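Local coordinates for dachshund (Homo sapiens, PDB 1L8R), which acts as a DNA-binding transcription factor that regulates organogenesis, here represented by its DACHbox-N domain, at residues 10-15 with 35-40. Sequence-based numbering, arbitrary orientation.
Sequences VDLRGA and DLFLKH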
loop_
_atom_site.group_PDB
_atom_site.type_symbol
_atom_site.label_atom_id
_atom_site.label_comp_id
_atom_site.label_asym_id
_atom_site.label_seq_id
_atom_site.Cartn_x
_atom_site.Cartn_y
_atom_site.Cartn_z
ATOM N N VAL A 10 0.219 5.863 9.954
ATOM C CA VAL A 10 -1.121 6.431 9.943
ATOM C C VAL A 10 -2.126 5.326 10.216
ATOM O O VAL A 10 -1.808 4.146 10.092
ATOM C CB VAL A 10 -1.442 7.086 8.582
ATOM C CG1 VAL A 10 -0.451 8.205 8.302
ATOM C CG2 VAL A 10 -1.401 6.042 7.475
ATOM N N ASP A 11 -3.344 5.704 10.584
ATOM C CA ASP A 11 -4.354 4.706 10.886
ATOM C C ASP A 11 -5.095 4.242 9.646
ATOM O O ASP A 11 -5.448 5.040 8.777
ATOM C CB ASP A 11 -5.366 5.252 11.899
ATOM C CG ASP A 11 -6.289 4.168 12.445
ATOM O OD1 ASP A 11 -5.840 3.384 13.310
ATOM O OD2 ASP A 11 -7.456 4.092 12.001
ATOM N N LEU A 12 -5.307 2.936 9.564
ATOM C CA LEU A 12 -6.042 2.339 8.465
ATOM C C LEU A 12 -6.907 1.252 9.065
ATOM O O LEU A 12 -6.403 0.217 9.505
ATOM C CB LEU A 12 -5.102 1.731 7.420
ATOM C CG LEU A 12 -5.838 1.102 6.230
ATOM C CD1 LEU A 12 -6.753 2.143 5.593
ATOM C CD2 LEU A 12 -4.840 0.579 5.206
ATOM N N ARG A 13 -8.212 1.500 9.104
ATOM C CA ARG A 13 -9.150 0.530 9.649
ATOM C C ARG A 13 -8.714 0.048 11.037
ATOM O O ARG A 13 -8.760 -1.143 11.333
ATOM C CB ARG A 13 -9.275 -0.660 8.691
ATOM C CG ARG A 13 -9.644 -0.280 7.261
ATOM C CD ARG A 13 -9.689 -1.508 6.349
ATOM N NE ARG A 13 -10.758 -2.438 6.709
ATOM C CZ ARG A 13 -12.036 -2.289 6.369
ATOM N NH1 ARG A 13 -12.423 -1.246 5.647
ATOM N NH2 ARG A 13 -12.933 -3.187 6.753
ATOM N N GLY A 14 -8.270 0.978 11.875
ATOM C CA GLY A 14 -7.863 0.624 13.226
ATOM C C GLY A 14 -6.444 0.119 13.397
ATOM O O GLY A 14 -6.008 -0.160 14.514
ATOM N N ALA A 15 -5.711 -0.004 12.297
ATOM C CA ALA A 15 -4.339 -0.477 12.371
ATOM C C ALA A 15 -3.381 0.629 11.956
ATOM O O ALA A 15 -3.791 1.645 11.391
ATOM C CB ALA A 15 -4.153 -1.693 11.474
ATOM N N ASP A 35 -1.650 -7.481 3.675
ATOM C CA ASP A 35 -1.398 -8.491 4.705
ATOM C C ASP A 35 -2.300 -8.327 5.917
ATOM O O ASP A 35 -2.660 -9.309 6.568
ATOM C CB ASP A 35 0.054 -8.447 5.194
ATOM C CG ASP A 35 1.052 -8.688 4.091
ATOM O OD1 ASP A 35 0.741 -9.449 3.148
ATOM O OD2 ASP A 35 2.161 -8.123 4.182
ATOM N N LEU A 36 -2.655 -7.086 6.224
ATOM C CA LEU A 36 -3.494 -6.802 7.381
ATOM C C LEU A 36 -4.983 -7.028 7.182
ATOM O O LEU A 36 -5.674 -7.464 8.109
ATOM C CB LEU A 36 -3.288 -5.355 7.840
ATOM C CG LEU A 36 -1.967 -4.971 8.507
ATOM C CD1 LEU A 36 -1.894 -3.457 8.646
ATOM C CD2 LEU A 36 -1.861 -5.646 9.873
ATOM N N PHE A 37 -5.485 -6.752 5.982
ATOM C CA PHE A 37 -6.919 -6.867 5.749
ATOM C C PHE A 37 -7.447 -7.771 4.638
ATOM O O PHE A 37 -8.640 -8.077 4.617
ATOM C CB PHE A 37 -7.485 -5.461 5.556
ATOM C CG PHE A 37 -7.140 -4.516 6.667
ATOM C CD1 PHE A 37 -7.675 -4.696 7.940
ATOM C CD2 PHE A 37 -6.261 -3.460 6.452
ATOM C CE1 PHE A 37 -7.336 -3.835 8.985
ATOM C CE2 PHE A 37 -5.915 -2.595 7.488
ATOM C CZ PHE A 37 -6.455 -2.783 8.759
ATOM N N LEU A 38 -6.591 -8.198 3.718
ATOM C CA LEU A 38 -7.049 -9.040 2.617
ATOM C C LEU A 38 -6.262 -10.336 2.473
ATOM O O LEU A 38 -6.403 -11.043 1.480
ATOM C CB LEU A 38 -6.978 -8.255 1.304
ATOM C CG LEU A 38 -7.845 -6.996 1.182
ATOM C CD1 LEU A 38 -7.470 -6.239 -0.084
ATOM C CD2 LEU A 38 -9.321 -7.378 1.166
ATOM N N LYS A 39 -5.442 -10.643 3.472
ATOM C CA LYS A 39 -4.618 -11.849 3.466
ATOM C C LYS A 39 -5.373 -13.096 3.003
ATOM O O LYS A 39 -4.868 -13.870 2.189
ATOM C CB LYS A 39 -4.033 -12.082 4.859
ATOM N N HIS A 40 -6.580 -13.287 3.522
ATOM C CA HIS A 40 -7.382 -14.450 3.159
ATOM C C HIS A 40 -8.575 -14.079 2.286
ATOM O O HIS A 40 -8.947 -14.826 1.380
ATOM C CB HIS A 40 -7.861 -15.160 4.419
#
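The beta hairpin formed by strands 8-12 and 15-22 receives Phe37, from the last turn of helix 30-37, against the type I' turn, Leu12 to Ala15, that connects them. Phe37 CG stands anti to its carbonyl carbon (chi1 -53°). The far end of the ring meets the turn, Phe37 CZ lying 3.1 Å from Leu12 O, oblique to the ring, 3.5 Å from Arg13 CB and 3.7 Å from Ala15 CB. Arg13 CD sits over the centre of one face, a CH-pi contact 3.9 Å from the Phe37 ring centroid, while Leu36 CB lies nearer the rim on the opposite face. The Arg13 and Phe37 side chains head opposite ways, the guanidinium turned 77° from the ring plane; with Arg13 CZ 5.6 Å from the Phe37 ring centroid, any cation-pi attraction is at most weak. Arg13 NH1 forms a salt bridge with Glu92 of helix 88-99. Leu12 contributes CG, 3.9 Å from Phe37 CE2, and Ala15 CB also meets Leu36 CD1 at 4.0 Å. An alanine in place of Phe37 would probably open a gap between turn and helix and leave the Arg13 methylenes without aromatic support. Leu12 and Ala15 pair through both backbone N-H groups, and just before the turn Asp11 OD2 accepts a hydrogen bond from Gly14 N (3.2 Å) in an Asx motif. Apolar packing joins a helix end to a type I' hairpin of this winged-helix-like domain.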